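Local coordinates for protein DNA polymerase III, beta subunit (Eubacterium rectale, PDB 3T0P) that probably encircles DNA as a ring-shaped head-to-tail homodimer, tethering DNA polymerases and other proteins to the template and so conferring processivity, at residues G157-I162 with K192-G197; K345-I350 with I358-P363. All blocks are in the same frame, centred on the assembly; numbering follows the deposited sequence.

Contact 1 of 2, residues G157-I162 with K192-G197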
ATOM      1  N   GLY B 157       0.951  -7.980 -26.234  1.00 50.42           N
ATOM      2  CA  GLY B 157       2.395  -7.823 -26.191  1.00 50.16           C
ATOM      3  C   GLY B 157       2.871  -6.465 -26.660  1.00 55.28           C
ATOM      4  O   GLY B 157       2.065  -5.587 -26.967  1.00 54.60           O
ATOM      5  N   GLU B 158       4.195  -6.278 -26.676  1.00 51.41           N
ATOM      6  CA  GLU B 158       4.832  -5.081 -27.196  1.00 49.70           C
ATOM      7  C   GLU B 158       5.743  -5.438 -28.336  1.00 53.50           C
ATOM      8  O   GLU B 158       6.544  -6.372 -28.212  1.00 52.61           O
ATOM      9  CB  GLU B 158       5.628  -4.338 -26.138  1.00 49.55           C
ATOM     10  CG  GLU B 158       4.761  -3.816 -25.018  1.00 59.79           C
ATOM     11  CD  GLU B 158       5.242  -2.561 -24.328  1.00 77.43           C
ATOM     12  OE1 GLU B 158       6.464  -2.366 -24.154  1.00 65.55           O
ATOM     13  OE2 GLU B 158       4.362  -1.769 -23.939  1.00 83.79           O
ATOM     14  N   LEU B 159       5.631  -4.696 -29.443  1.00 49.11           N
ATOM     15  CA  LEU B 159       6.528  -4.854 -30.568  1.00 49.05           C
ATOM     16  C   LEU B 159       7.913  -4.286 -30.208  1.00 55.69           C
ATOM     17  O   LEU B 159       8.019  -3.171 -29.688  1.00 54.56           O
ATOM     18  CB  LEU B 159       5.975  -4.144 -31.819  1.00 48.93           C
ATOM     19  CG  LEU B 159       6.874  -4.177 -33.076  1.00 53.16           C
ATOM     20  CD1 LEU B 159       6.806  -5.525 -33.770  1.00 52.50           C
ATOM     21  CD2 LEU B 159       6.487  -3.080 -34.039  1.00 54.99           C
ATOM     22  N   PHE B 160       8.965  -5.064 -30.496  1.00 53.33           N
ATOM     23  CA  PHE B 160      10.357  -4.658 -30.360  1.00 52.07           C
ATOM     24  C   PHE B 160      10.945  -4.691 -31.769  1.00 55.14           C
ATOM     25  O   PHE B 160      10.969  -5.753 -32.390  1.00 56.40           O
ATOM     26  CB  PHE B 160      11.096  -5.568 -29.369  1.00 53.77           C
ATOM     27  CG  PHE B 160      10.951  -5.093 -27.942  1.00 54.54           C
ATOM     28  CD1 PHE B 160       9.736  -5.211 -27.268  1.00 56.26           C
ATOM     29  CD2 PHE B 160      12.025  -4.526 -27.269  1.00 57.45           C
ATOM     30  CE1 PHE B 160       9.592  -4.748 -25.958  1.00 56.05           C
ATOM     31  CE2 PHE B 160      11.883  -4.072 -25.949  1.00 59.74           C
ATOM     32  CZ  PHE B 160      10.660  -4.172 -25.309  1.00 56.11           C
ATOM     33  N   GLU B 161      11.319  -3.520 -32.319  1.00 49.46           N
ATOM     34  CA  GLU B 161      11.835  -3.415 -33.682  1.00 49.74           C
ATOM     35  C   GLU B 161      13.201  -2.724 -33.721  1.00 54.54           C
ATOM     36  O   GLU B 161      13.372  -1.637 -33.170  1.00 54.24           O
ATOM     37  CB  GLU B 161      10.834  -2.671 -34.551  1.00 50.90           C
ATOM     38  CG  GLU B 161      11.093  -2.765 -36.037  1.00 65.54           C
ATOM     39  CD  GLU B 161      10.080  -2.024 -36.888  1.00 96.82           C
ATOM     40  OE1 GLU B 161       9.167  -1.379 -36.319  1.00 77.56           O
ATOM     41  OE2 GLU B 161      10.209  -2.077 -38.133  1.00104.37           O
ATOM     42  N   ILE B 162      14.167  -3.383 -34.358  1.00 51.73           N
ATOM     43  CA  ILE B 162      15.547  -2.920 -34.503  1.00 52.51           C
ATOM     44  C   ILE B 162      15.889  -2.847 -35.976  1.00 61.03           C
ATOM     45  O   ILE B 162      15.622  -3.794 -36.711  1.00 60.60           O
ATOM     46  CB  ILE B 162      16.536  -3.857 -33.753  1.00 54.70           C
ATOM     47  CG1 ILE B 162      16.403  -3.727 -32.237  1.00 53.24           C
ATOM     48  CG2 ILE B 162      17.986  -3.616 -34.194  1.00 56.43           C
ATOM     49  CD1 ILE B 162      16.738  -5.017 -31.469  1.00 57.65           C
ATOM     50  N   LYS B 192      12.274  -7.864 -35.636  1.00 59.31           N
ATOM     51  CA  LYS B 192      10.908  -7.420 -35.372  1.00 57.54           C
ATOM     52  C   LYS B 192      10.192  -8.549 -34.629  1.00 58.48           C
ATOM     53  O   LYS B 192       9.889  -9.579 -35.221  1.00 60.42           O
ATOM     54  CB  LYS B 192      10.227  -7.075 -36.716  1.00 60.61           C
ATOM     55  CG  LYS B 192       9.188  -5.983 -36.636  1.00 73.56           C
ATOM     56  CD  LYS B 192       8.413  -5.847 -37.945  1.00 77.90           C
ATOM     57  CE  LYS B 192       7.135  -5.064 -37.741  1.00 83.60           C
ATOM     58  NZ  LYS B 192       6.478  -4.673 -39.029  1.00 83.48           N
ATOM     59  N   VAL B 193       9.993  -8.394 -33.321  1.00 52.09           N
ATOM     60  CA  VAL B 193       9.366  -9.412 -32.471  1.00 50.49           C
ATOM     61  C   VAL B 193       8.321  -8.792 -31.536  1.00 54.49           C
ATOM     62  O   VAL B 193       8.365  -7.590 -31.249  1.00 54.87           O
ATOM     63  CB  VAL B 193      10.402 -10.227 -31.654  1.00 52.54           C
ATOM     64  CG1 VAL B 193      11.356 -10.990 -32.573  1.00 52.73           C
ATOM     65  CG2 VAL B 193      11.159  -9.358 -30.642  1.00 50.34           C
ATOM     66  N   VAL B 194       7.404  -9.628 -31.040  1.00 49.20           N
ATOM     67  CA  VAL B 194       6.365  -9.194 -30.120  1.00 47.36           C
ATOM     68  C   VAL B 194       6.575  -9.964 -28.802  1.00 51.95           C
ATOM     69  O   VAL B 194       6.446 -11.196 -28.751  1.00 52.37           O
ATOM     70  CB  VAL B 194       4.932  -9.342 -30.696  1.00 50.65           C
ATOM     71  CG1 VAL B 194       3.891  -8.758 -29.739  1.00 48.99           C
ATOM     72  CG2 VAL B 194       4.816  -8.682 -32.065  1.00 51.22           C
ATOM     73  N   VAL B 195       6.946  -9.213 -27.764  1.00 46.40           N
ATOM     74  CA  VAL B 195       7.235  -9.705 -26.427  1.00 46.19           C
ATOM     75  C   VAL B 195       5.943  -9.664 -25.592  1.00 51.40           C
ATOM     76  O   VAL B 195       5.333  -8.599 -25.521  1.00 50.18           O
ATOM     77  CB  VAL B 195       8.380  -8.892 -25.732  1.00 46.37           C
ATOM     78  CG1 VAL B 195       8.773  -9.529 -24.399  1.00 42.97           C
ATOM     79  CG2 VAL B 195       9.604  -8.746 -26.655  1.00 46.72           C
ATOM     80  N   PRO B 196       5.556 -10.775 -24.909  1.00 47.62           N
ATOM     81  CA  PRO B 196       4.352 -10.739 -24.060  1.00 47.38           C
ATOM     82  C   PRO B 196       4.405  -9.621 -23.014  1.00 49.50           C
ATOM     83  O   PRO B 196       5.484  -9.308 -22.511  1.00 49.33           O
ATOM     84  CB  PRO B 196       4.364 -12.115 -23.375  1.00 49.17           C
ATOM     85  CG  PRO B 196       5.134 -12.988 -24.313  1.00 52.98           C
ATOM     86  CD  PRO B 196       6.190 -12.111 -24.886  1.00 48.34           C
ATOM     87  N   GLY B 197       3.250  -9.014 -22.733  1.00 43.82           N
ATOM     88  CA  GLY B 197       3.117  -7.930 -21.768  1.00 42.47           C
ATOM     89  C   GLY B 197       3.544  -8.343 -20.383  1.00 47.21           C
ATOM     90  O   GLY B 197       4.296  -7.615 -19.726  1.00 47.50           O
TER

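Contact 2 of 2, residues K345-I350 with I358-P363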
ATOM      1  N   LYS B 345     -12.771  13.550 -35.310  1.00 54.05           N
ATOM      2  CA  LYS B 345     -12.933  12.109 -35.473  1.00 54.21           C
ATOM      3  C   LYS B 345     -11.594  11.438 -35.803  1.00 60.09           C
ATOM      4  O   LYS B 345     -11.521  10.216 -35.738  1.00 62.73           O
ATOM      5  CB  LYS B 345     -13.978  11.823 -36.562  1.00 57.33           C
ATOM      6  CG  LYS B 345     -15.409  11.925 -36.041  1.00 64.37           C
ATOM      7  CD  LYS B 345     -16.437  12.030 -37.166  1.00 69.75           C
ATOM      8  CE  LYS B 345     -17.852  11.677 -36.749  1.00 84.63           C
ATOM      9  NZ  LYS B 345     -18.301  12.384 -35.515  1.00 94.88           N
ATOM     10  N   ALA B 346     -10.537  12.226 -36.118  1.00 54.10           N
ATOM     11  CA  ALA B 346      -9.197  11.742 -36.469  1.00 53.37           C
ATOM     12  C   ALA B 346      -8.311  11.559 -35.225  1.00 56.84           C
ATOM     13  O   ALA B 346      -8.537  12.224 -34.218  1.00 55.32           O
ATOM     14  CB  ALA B 346      -8.529  12.713 -37.432  1.00 54.73           C
ATOM     15  N   PRO B 347      -7.238  10.746 -35.286  1.00 54.92           N
ATOM     16  CA  PRO B 347      -6.372  10.609 -34.102  1.00 54.39           C
ATOM     17  C   PRO B 347      -5.680  11.901 -33.663  1.00 58.03           C
ATOM     18  O   PRO B 347      -5.478  12.809 -34.464  1.00 59.15           O
ATOM     19  CB  PRO B 347      -5.317   9.600 -34.561  1.00 56.11           C
ATOM     20  CG  PRO B 347      -5.918   8.877 -35.699  1.00 60.37           C
ATOM     21  CD  PRO B 347      -6.774   9.877 -36.390  1.00 56.33           C
ATOM     22  N   CYS B 348      -5.348  11.991 -32.378  1.00 51.85           N
ATOM     23  CA  CYS B 348      -4.552  13.086 -31.844  1.00 51.22           C
ATOM     24  C   CYS B 348      -3.154  12.520 -31.585  1.00 49.11           C
ATOM     25  O   CYS B 348      -3.037  11.391 -31.091  1.00 45.84           O
ATOM     26  CB  CYS B 348      -5.172  13.684 -30.582  1.00 52.36           C
ATOM     27  SG  CYS B 348      -4.097  14.867 -29.714  1.00 56.97           S
ATOM     28  N   PHE B 349      -2.107  13.276 -31.913  1.00 44.36           N
ATOM     29  CA  PHE B 349      -0.737  12.821 -31.658  1.00 43.91           C
ATOM     30  C   PHE B 349      -0.034  13.706 -30.657  1.00 47.86           C
ATOM     31  O   PHE B 349      -0.057  14.924 -30.792  1.00 49.05           O
ATOM     32  CB  PHE B 349       0.107  12.787 -32.942  1.00 46.48           C
ATOM     33  CG  PHE B 349      -0.387  11.899 -34.053  1.00 49.20           C
ATOM     34  CD1 PHE B 349      -1.326  12.360 -34.968  1.00 53.08           C
ATOM     35  CD2 PHE B 349       0.168  10.642 -34.259  1.00 51.62           C
ATOM     36  CE1 PHE B 349      -1.765  11.544 -36.019  1.00 54.96           C
ATOM     37  CE2 PHE B 349      -0.250   9.835 -35.326  1.00 55.30           C
ATOM     38  CZ  PHE B 349      -1.218  10.290 -36.197  1.00 54.69           C
ATOM     39  N   ILE B 350       0.591  13.089 -29.659  1.00 43.20           N
ATOM     40  CA  ILE B 350       1.476  13.760 -28.727  1.00 41.73           C
ATOM     41  C   ILE B 350       2.875  13.421 -29.225  1.00 48.35           C
ATOM     42  O   ILE B 350       3.246  12.239 -29.253  1.00 46.57           O
ATOM     43  CB  ILE B 350       1.280  13.416 -27.233  1.00 42.49           C
ATOM     44  CG1 ILE B 350      -0.214  13.346 -26.830  1.00 41.90           C
ATOM     45  CG2 ILE B 350       2.084  14.406 -26.371  1.00 40.62           C
ATOM     46  CD1 ILE B 350      -0.451  12.879 -25.305  1.00 37.48           C
ATOM     47  N   ILE B 358       5.957   9.027 -29.842  1.00 43.73           N
ATOM     48  CA  ILE B 358       4.672   9.330 -30.490  1.00 43.87           C
ATOM     49  C   ILE B 358       3.587   8.630 -29.706  1.00 45.32           C
ATOM     50  O   ILE B 358       3.611   7.407 -29.594  1.00 44.21           O
ATOM     51  CB  ILE B 358       4.537   8.988 -31.997  1.00 48.30           C
ATOM     52  CG1 ILE B 358       5.710   9.498 -32.848  1.00 49.98           C
ATOM     53  CG2 ILE B 358       3.186   9.542 -32.522  1.00 48.65           C
ATOM     54  CD1 ILE B 358       5.714   8.954 -34.358  1.00 50.73           C
ATOM     55  N   TYR B 359       2.675   9.396 -29.122  1.00 42.34           N
ATOM     56  CA  TYR B 359       1.511   8.847 -28.437  1.00 41.23           C
ATOM     57  C   TYR B 359       0.293   9.223 -29.284  1.00 47.92           C
ATOM     58  O   TYR B 359       0.025  10.407 -29.505  1.00 47.95           O
ATOM     59  CB  TYR B 359       1.398   9.306 -26.973  1.00 40.03           C
ATOM     60  CG  TYR B 359       2.528   8.784 -26.120  1.00 40.34           C
ATOM     61  CD1 TYR B 359       2.490   7.502 -25.584  1.00 40.66           C
ATOM     62  CD2 TYR B 359       3.663   9.555 -25.884  1.00 40.64           C
ATOM     63  CE1 TYR B 359       3.560   6.991 -24.853  1.00 38.34           C
ATOM     64  CE2 TYR B 359       4.728   9.063 -25.137  1.00 39.86           C
ATOM     65  CZ  TYR B 359       4.685   7.771 -24.648  1.00 41.53           C
ATOM     66  OH  TYR B 359       5.748   7.289 -23.913  1.00 40.41           O
ATOM     67  N   LEU B 360      -0.341   8.214 -29.882  1.00 46.05           N
ATOM     68  CA  LEU B 360      -1.539   8.387 -30.724  1.00 46.42           C
ATOM     69  C   LEU B 360      -2.733   8.022 -29.868  1.00 48.95           C
ATOM     70  O   LEU B 360      -2.722   6.969 -29.261  1.00 49.77           O
ATOM     71  CB  LEU B 360      -1.449   7.495 -31.979  1.00 46.65           C
ATOM     72  CG  LEU B 360      -2.581   7.545 -33.019  1.00 51.54           C
ATOM     73  CD1 LEU B 360      -2.123   6.944 -34.314  1.00 52.24           C
ATOM     74  CD2 LEU B 360      -3.833   6.747 -32.569  1.00 53.57           C
ATOM     75  N   ILE B 361      -3.724   8.890 -29.770  1.00 44.36           N
ATOM     76  CA  ILE B 361      -4.924   8.618 -28.980  1.00 44.46           C
ATOM     77  C   ILE B 361      -6.119   8.848 -29.890  1.00 47.56           C
ATOM     78  O   ILE B 361      -6.190   9.887 -30.520  1.00 46.54           O
ATOM     79  CB  ILE B 361      -4.971   9.498 -27.674  1.00 47.49           C
ATOM     80  CG1 ILE B 361      -3.750   9.238 -26.755  1.00 47.86           C
ATOM     81  CG2 ILE B 361      -6.280   9.296 -26.907  1.00 47.36           C
ATOM     82  CD1 ILE B 361      -3.343  10.418 -25.887  1.00 53.57           C
ATOM     83  N   LEU B 362      -7.044   7.892 -29.969  1.00 45.38           N
ATOM     84  CA  LEU B 362      -8.249   8.078 -30.762  1.00 46.22           C
ATOM     85  C   LEU B 362      -9.246   8.880 -29.943  1.00 47.34           C
ATOM     86  O   LEU B 362      -9.439   8.597 -28.766  1.00 46.38           O
ATOM     87  CB  LEU B 362      -8.899   6.761 -31.236  1.00 47.61           C
ATOM     88  CG  LEU B 362      -8.145   5.884 -32.234  1.00 55.19           C
ATOM     89  CD1 LEU B 362      -8.945   4.615 -32.542  1.00 56.89           C
ATOM     90  CD2 LEU B 362      -7.847   6.618 -33.523  1.00 57.49           C
ATOM     91  N   PRO B 363      -9.898   9.884 -30.544  1.00 43.23           N
ATOM     92  CA  PRO B 363     -10.888  10.645 -29.798  1.00 42.85           C
ATOM     93  C   PRO B 363     -12.223   9.899 -29.732  1.00 48.13           C
ATOM     94  O   PRO B 363     -12.440   8.934 -30.466  1.00 45.98           O
ATOM     95  CB  PRO B 363     -11.020  11.929 -30.640  1.00 44.70           C
ATOM     96  CG  PRO B 363     -10.791  11.493 -32.003  1.00 48.82           C
ATOM     97  CD  PRO B 363      -9.798  10.358 -31.937  1.00 44.46           C
TER

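Contact 1 of 2, residues G157-I162 with K192-G197
Phe160 turns its CG anti to its own carbonyl carbon (chi1 -87°), while Val195 sets CG2 in the equivalent position beside its backbone N; the two groups then converge obliquely, Phe160 CD1 lying 3.6 Å from Val195 CG2. On the other face of the sheet Leu159 swings CG anti to the backbone N (chi1 177°) and, with chi2 following, CD1 reaches toward the neighbouring strand to meet Lys192 at a slant, 3.8 Å from its CG. Lys192 is extended, and its aliphatic part also runs side by side with that of Glu161, CG to CG at 3.8 Å. Their charged ends do not meet: Glu161 OE2 and Lys192 NZ stay 4.6 Å apart, and the carboxylate instead forms a salt bridge through OE1 with Arg168.

Between these two layers of side chains the strands run antiparallel. Glu158 and Val195 exchange two backbone hydrogen bonds, as do Phe160 and Val193; Phe160 N to Val193 O is the shortest at 2.7 Å, with the acceptor nearly in line with the N-H (174°). Gly157 pairs with Pro196, its CA 3.1 Å from Val195 O, and a CB there would run into that oxygen and Val194 CG1. Pro196 itself is the N-cap of helix 197-206.

Phe160 and Val195 thus pack with Leu200 of that helix around the buried Glu158, whose OE1 is satisfied by Thr142. The other face mixes apolar packing of Leu159 and Val194 with Glu161 and Lys192 at its more exposed end, where any mutual electrostatic attraction is probably modest.

Contact 2 of 2, residues K345-I350 with I358-P363
Phe349 and Leu360 form a non-hydrogen-bonded pair and lie side by side; Leu360 CG, anti to the backbone N (chi1 -178°), sits near the ring and carries CD1 to 3.6 Å from Phe349 CE2. Ile358 CG2 comes to the edge of the same ring, near its plane, at 3.7 Å from Phe349 CD2. Further along this face, Pro347 CB rests on Leu360 CG, and Pro347 CG meets Leu362 CD2 at 3.7 Å. The other face carries Ile350 and Ile361, which cross obliquely, their CD1 atoms 3.8 Å apart.

What positions these groups is the hairpin backbone. Two backbone hydrogen bonds join Cys348 to Ile361 and two join Ile350 to Tyr359; Cys348 N to Ile361 O is almost straight, 178° at the hydrogen.

Farther out, helix 322-329 packs Phe324 and Phe325 on Ile361, and Phe325 also on Ile350. The Tyr359 ring leads away from the hairpin, and its OH hydrogen-bonds to Gln141 O and Arg180 NE.

The contact thus combines four backbone hydrogen bonds with apolar packing on both faces of a C-terminal-domain hairpin, while the hydroxyl of Tyr359 gives it a polar link to the central domain.

Contact 1 and contact 2 lie in one antiparallel sheet that runs from the central into the C-terminal domain. Strand 187-196 is its outermost member within the chain on one side; strands 157-163, 166-172 and 176-184 follow, and strand 176-184 pairs with strand 357-361 of contact 2. The centres of the contacts are 21 Å apart and their nearest atoms about 9 Å, so they do not touch and are coupled through intervening strands. Backbone hydrogen bonds make the links: Leu159 with Val170 on the contact 1 side, Leu360 with Ile177 across the domain junction. Neither contact touches the other subunit; both belong to the sheet joining two domains within one subunit.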